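PDB 3U66: putative type VI secretion protein from Escherichia coli, which probably contributes, as the cytoplasmic domain of the inner-membrane protein TssL (SciP), to assembly of the type VI secretion machinery. Local coordinates for residues L125-Q133 with I152-F162. Residues are numbered along the deposited sequence; the frame is centred on the assembly and turned at random.
Sequences LTCLCRTLQ and IRALTARVPAF
Cys129 plants its CB almost centrally on one face of the Phe162 ring, a CH-pi contact 3.6 Å from CB to the ring centroid. With SG anti to the carbonyl carbon (chi1 -75°), the sulfur reaches past the ring, meeting it obliquely, and touches both Val159 CG1 and Leu155 CG, the latter 3.7 Å from SG. Around the edge of the ring stand Thr126 CG2, Arg130 CD and Gln133 OE1, the last 3.6 Å from Phe162 CE2. Arg130 NH1 donates to Gln133 OE1 (2.9 Å) on an in-plane lone pair, tying the two side chains together, while Arg130 NE forms a salt bridge with Glu10. Replacing Phe162 with an alanine would probably strip Cys129 CB of its aromatic cover and leave the aliphatic part of Arg130 without its neighbour. Leu155 is a knob in the hole formed by Leu125, Leu128, Cys129 and Leu132; its CG lies anti to the backbone N, with CD1 against Leu125 CD2 and CD2 against Leu132 CD1. Segments 125-133 and 152-157 cross at -135°, midway between perpendicular and antiparallel, with axes 10.3 Å apart, and the type I turn from Val159 to Phe162 brings the ring back against helix 122-133. That helix also packs against helices 7-24, 57-76 and 103-115, so this contact joins helix 148-157 and its following turn to the all-helical bundle.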
ATOM      1  N   LEU A 125      -0.365  -2.117  11.448  1.00 51.44           N
ATOM      2  CA  LEU A 125      -0.369  -0.645  11.434  1.00 51.37           C
ATOM      3  C   LEU A 125       0.900  -0.083  10.821  1.00 57.88           C
ATOM      4  O   LEU A 125       0.845   0.975  10.190  1.00 58.40           O
ATOM      5  CB  LEU A 125      -0.530  -0.044  12.850  1.00 50.82           C
ATOM      6  CG  LEU A 125      -1.861  -0.184  13.595  1.00 53.86           C
ATOM      7  CD1 LEU A 125      -1.836   0.640  14.849  1.00 53.56           C
ATOM      8  CD2 LEU A 125      -3.042   0.237  12.749  1.00 54.13           C
ATOM      9  N   THR A 126       2.047  -0.770  11.041  1.00 54.89           N
ATOM     10  CA  THR A 126       3.350  -0.375  10.504  1.00 54.79           C
ATOM     11  C   THR A 126       3.314  -0.493   8.984  1.00 58.84           C
ATOM     12  O   THR A 126       3.647   0.469   8.290  1.00 58.74           O
ATOM     13  CB  THR A 126       4.478  -1.188  11.166  1.00 59.94           C
ATOM     14  OG1 THR A 126       4.452  -0.953  12.578  1.00 59.45           O
ATOM     15  CG2 THR A 126       5.862  -0.862  10.598  1.00 55.31           C
ATOM     16  N   CYS A 127       2.858  -1.653   8.480  1.00 55.14           N
ATOM     17  CA  CYS A 127       2.752  -1.940   7.053  1.00 54.69           C
ATOM     18  C   CYS A 127       1.815  -0.987   6.325  1.00 58.06           C
ATOM     19  O   CYS A 127       2.137  -0.561   5.217  1.00 57.72           O
ATOM     20  CB  CYS A 127       2.370  -3.395   6.832  1.00 55.01           C
ATOM     21  SG  CYS A 127       3.688  -4.558   7.258  1.00 59.16           S
ATOM     22  N   LEU A 128       0.691  -0.612   6.970  1.00 53.65           N
ATOM     23  CA  LEU A 128      -0.284   0.334   6.431  1.00 53.65           C
ATOM     24  C   LEU A 128       0.306   1.756   6.348  1.00 59.19           C
ATOM     25  O   LEU A 128      -0.046   2.523   5.442  1.00 58.70           O
ATOM     26  CB  LEU A 128      -1.589   0.312   7.249  1.00 53.61           C
ATOM     27  CG  LEU A 128      -2.423  -0.978   7.185  1.00 58.55           C
ATOM     28  CD1 LEU A 128      -3.549  -0.939   8.177  1.00 58.98           C
ATOM     29  CD2 LEU A 128      -2.971  -1.240   5.785  1.00 60.51           C
ATOM     30  N   CYS A 129       1.224   2.090   7.281  1.00 56.20           N
ATOM     31  CA  CYS A 129       1.925   3.371   7.296  1.00 56.49           C
ATOM     32  C   CYS A 129       2.968   3.373   6.192  1.00 58.75           C
ATOM     33  O   CYS A 129       3.110   4.363   5.470  1.00 58.14           O
ATOM     34  CB  CYS A 129       2.558   3.639   8.661  1.00 57.04           C
ATOM     35  SG  CYS A 129       1.374   4.124   9.938  1.00 60.77           S
ATOM     36  N   ARG A 130       3.685   2.252   6.054  1.00 54.74           N
ATOM     37  CA  ARG A 130       4.711   2.066   5.030  1.00 54.08           C
ATOM     38  C   ARG A 130       4.082   2.125   3.641  1.00 57.99           C
ATOM     39  O   ARG A 130       4.668   2.743   2.746  1.00 57.83           O
ATOM     40  CB  ARG A 130       5.471   0.746   5.255  1.00 52.03           C
ATOM     41  CG  ARG A 130       6.990   0.851   5.125  1.00 59.87           C
ATOM     42  CD  ARG A 130       7.604   1.702   6.215  1.00 67.43           C
ATOM     43  NE  ARG A 130       8.875   1.177   6.710  1.00 72.59           N
ATOM     44  CZ  ARG A 130      10.040   1.812   6.630  1.00 79.30           C
ATOM     45  NH1 ARG A 130      10.113   3.010   6.055  1.00 59.05           N
ATOM     46  NH2 ARG A 130      11.140   1.259   7.113  1.00 68.23           N
ATOM     47  N   THR A 131       2.859   1.545   3.485  1.00 53.85           N
ATOM     48  CA  THR A 131       2.091   1.537   2.239  1.00 53.74           C
ATOM     49  C   THR A 131       1.801   2.983   1.799  1.00 57.75           C
ATOM     50  O   THR A 131       2.001   3.315   0.634  1.00 56.99           O
ATOM     51  CB  THR A 131       0.837   0.652   2.391  1.00 61.42           C
ATOM     52  OG1 THR A 131       1.245  -0.687   2.690  1.00 61.30           O
ATOM     53  CG2 THR A 131      -0.050   0.653   1.156  1.00 58.33           C
ATOM     54  N   LEU A 132       1.382   3.836   2.747  1.00 55.32           N
ATOM     55  CA  LEU A 132       1.081   5.249   2.496  1.00 55.40           C
ATOM     56  C   LEU A 132       2.327   6.094   2.286  1.00 61.54           C
ATOM     57  O   LEU A 132       2.280   7.038   1.496  1.00 62.32           O
ATOM     58  CB  LEU A 132       0.204   5.861   3.606  1.00 54.96           C
ATOM     59  CG  LEU A 132      -1.192   5.265   3.840  1.00 58.71           C
ATOM     60  CD1 LEU A 132      -1.955   6.077   4.837  1.00 58.26           C
ATOM     61  CD2 LEU A 132      -1.992   5.151   2.560  1.00 60.40           C
ATOM     62  N   GLN A 133       3.432   5.766   2.992  1.00 57.98           N
ATOM     63  CA  GLN A 133       4.721   6.451   2.884  1.00 57.27           C
ATOM     64  C   GLN A 133       5.315   6.251   1.496  1.00 60.98           C
ATOM     65  O   GLN A 133       5.881   7.190   0.950  1.00 61.39           O
ATOM     66  CB  GLN A 133       5.698   5.934   3.959  1.00 58.38           C
ATOM     67  CG  GLN A 133       7.066   6.627   3.962  1.00 61.06           C
ATOM     68  CD  GLN A 133       8.170   5.851   4.636  1.00 74.23           C
ATOM     69  OE1 GLN A 133       7.998   4.726   5.106  1.00 72.01           O
ATOM     70  NE2 GLN A 133       9.349   6.434   4.670  1.00 64.16           N
ATOM     71  N   ILE A 152      -5.232   9.507   7.857  1.00 58.64           N
ATOM     72  CA  ILE A 152      -3.762   9.488   7.894  1.00 58.51           C
ATOM     73  C   ILE A 152      -3.264   9.899   9.297  1.00 62.26           C
ATOM     74  O   ILE A 152      -2.513   9.140   9.909  1.00 60.49           O
ATOM     75  CB  ILE A 152      -3.140  10.341   6.752  1.00 61.78           C
ATOM     76  CG1 ILE A 152      -3.398   9.689   5.376  1.00 62.34           C
ATOM     77  CG2 ILE A 152      -1.639  10.593   6.974  1.00 62.82           C
ATOM     78  CD1 ILE A 152      -3.118  10.569   4.131  1.00 66.61           C
ATOM     79  N   ARG A 153      -3.747  11.058   9.820  1.00 60.02           N
ATOM     80  CA  ARG A 153      -3.396  11.585  11.150  1.00 59.99           C
ATOM     81  C   ARG A 153      -3.692  10.592  12.277  1.00 62.95           C
ATOM     82  O   ARG A 153      -2.845  10.393  13.149  1.00 62.61           O
ATOM     83  CB  ARG A 153      -4.121  12.907  11.424  1.00 60.61           C
ATOM     84  CG  ARG A 153      -3.429  14.121  10.837  1.00 73.69           C
ATOM     85  CD  ARG A 153      -4.317  15.349  10.936  1.00 82.29           C
ATOM     86  NE  ARG A 153      -4.729  15.836   9.621  1.00 86.77           N
ATOM     87  CZ  ARG A 153      -4.098  16.794   8.950  1.00103.37           C
ATOM     88  NH1 ARG A 153      -3.036  17.390   9.474  1.00 96.66           N
ATOM     89  NH2 ARG A 153      -4.536  17.176   7.758  1.00 86.30           N
ATOM     90  N   ALA A 154      -4.873   9.951  12.229  1.00 58.39           N
ATOM     91  CA  ALA A 154      -5.333   8.971  13.211  1.00 58.12           C
ATOM     92  C   ALA A 154      -4.484   7.709  13.217  1.00 61.47           C
ATOM     93  O   ALA A 154      -4.172   7.199  14.292  1.00 60.68           O
ATOM     94  CB  ALA A 154      -6.789   8.623  12.953  1.00 59.10           C
ATOM     95  N   LEU A 155      -4.109   7.217  12.017  1.00 58.33           N
ATOM     96  CA  LEU A 155      -3.278   6.028  11.818  1.00 57.57           C
ATOM     97  C   LEU A 155      -1.861   6.322  12.276  1.00 60.77           C
ATOM     98  O   LEU A 155      -1.244   5.498  12.944  1.00 59.96           O
ATOM     99  CB  LEU A 155      -3.316   5.603  10.336  1.00 57.34           C
ATOM    100  CG  LEU A 155      -2.342   4.516   9.861  1.00 61.23           C
ATOM    101  CD1 LEU A 155      -2.752   3.131  10.343  1.00 60.57           C
ATOM    102  CD2 LEU A 155      -2.236   4.530   8.360  1.00 64.48           C
ATOM    103  N   THR A 156      -1.378   7.512  11.938  1.00 58.64           N
ATOM    104  CA  THR A 156      -0.067   8.056  12.290  1.00 58.78           C
ATOM    105  C   THR A 156       0.097   8.148  13.815  1.00 61.69           C
ATOM    106  O   THR A 156       1.153   7.778  14.332  1.00 61.16           O
ATOM    107  CB  THR A 156       0.130   9.374  11.500  1.00 67.61           C
ATOM    108  OG1 THR A 156       0.972   9.142  10.371  1.00 68.49           O
ATOM    109  CG2 THR A 156       0.613  10.543  12.334  1.00 66.56           C
ATOM    110  N   ALA A 157      -0.971   8.596  14.518  1.00 57.73           N
ATOM    111  CA  ALA A 157      -1.014   8.802  15.968  1.00 57.55           C
ATOM    112  C   ALA A 157      -0.886   7.510  16.781  1.00 62.10           C
ATOM    113  O   ALA A 157      -0.426   7.551  17.928  1.00 61.96           O
ATOM    114  CB  ALA A 157      -2.290   9.543  16.352  1.00 58.06           C
ATOM    115  N   ARG A 158      -1.290   6.372  16.191  1.00 58.42           N
ATOM    116  CA  ARG A 158      -1.264   5.083  16.866  1.00 58.37           C
ATOM    117  C   ARG A 158      -0.002   4.254  16.688  1.00 62.33           C
ATOM    118  O   ARG A 158       0.119   3.190  17.304  1.00 61.54           O
ATOM    119  CB  ARG A 158      -2.541   4.295  16.592  1.00 59.58           C
ATOM    120  CG  ARG A 158      -3.487   4.380  17.769  1.00 73.23           C
ATOM    121  CD  ARG A 158      -4.920   4.440  17.336  1.00 77.02           C
ATOM    122  NE  ARG A 158      -5.527   3.116  17.290  1.00 83.47           N
ATOM    123  CZ  ARG A 158      -6.748   2.885  16.824  1.00 98.52           C
ATOM    124  NH1 ARG A 158      -7.482   3.881  16.345  1.00 85.30           N
ATOM    125  NH2 ARG A 158      -7.237   1.654  16.815  1.00 86.99           N
ATOM    126  N   VAL A 159       0.960   4.764  15.898  1.00 59.65           N
ATOM    127  CA  VAL A 159       2.248   4.104  15.668  1.00 60.00           C
ATOM    128  C   VAL A 159       3.417   5.061  16.014  1.00 64.19           C
ATOM    129  O   VAL A 159       3.471   6.171  15.473  1.00 63.18           O
ATOM    130  CB  VAL A 159       2.347   3.420  14.267  1.00 64.19           C
ATOM    131  CG1 VAL A 159       2.201   4.425  13.145  1.00 64.33           C
ATOM    132  CG2 VAL A 159       3.634   2.615  14.101  1.00 64.00           C
ATOM    133  N   PRO A 160       4.310   4.678  16.964  1.00 61.56           N
ATOM    134  CA  PRO A 160       5.407   5.594  17.350  1.00 61.06           C
ATOM    135  C   PRO A 160       6.411   5.889  16.243  1.00 62.31           C
ATOM    136  O   PRO A 160       6.884   7.020  16.132  1.00 62.60           O
ATOM    137  CB  PRO A 160       6.071   4.889  18.542  1.00 63.19           C
ATOM    138  CG  PRO A 160       5.709   3.453  18.394  1.00 67.93           C
ATOM    139  CD  PRO A 160       4.352   3.423  17.748  1.00 63.32           C
ATOM    140  N   ALA A 161       6.699   4.883  15.405  1.00 56.55           N
ATOM    141  CA  ALA A 161       7.655   4.933  14.297  1.00 55.36           C
ATOM    142  C   ALA A 161       7.255   5.908  13.151  1.00 58.99           C
ATOM    143  O   ALA A 161       8.071   6.212  12.272  1.00 57.38           O
ATOM    144  CB  ALA A 161       7.846   3.530  13.742  1.00 55.77           C
ATOM    145  N   PHE A 162       5.997   6.355  13.142  1.00 56.17           N
ATOM    146  CA  PHE A 162       5.487   7.186  12.070  1.00 56.86           C
ATOM    147  C   PHE A 162       4.762   8.423  12.519  1.00 62.71           C
ATOM    148  O   PHE A 162       4.151   8.456  13.591  1.00 62.86           O
ATOM    149  CB  PHE A 162       4.574   6.352  11.151  1.00 58.86           C
ATOM    150  CG  PHE A 162       5.294   5.280  10.373  1.00 60.28           C
ATOM    151  CD1 PHE A 162       5.467   4.009  10.907  1.00 63.80           C
ATOM    152  CD2 PHE A 162       5.809   5.542   9.111  1.00 62.25           C
ATOM    153  CE1 PHE A 162       6.159   3.026  10.200  1.00 64.78           C
ATOM    154  CE2 PHE A 162       6.483   4.554   8.395  1.00 65.36           C
ATOM    155  CZ  PHE A 162       6.661   3.308   8.948  1.00 63.79           C
TER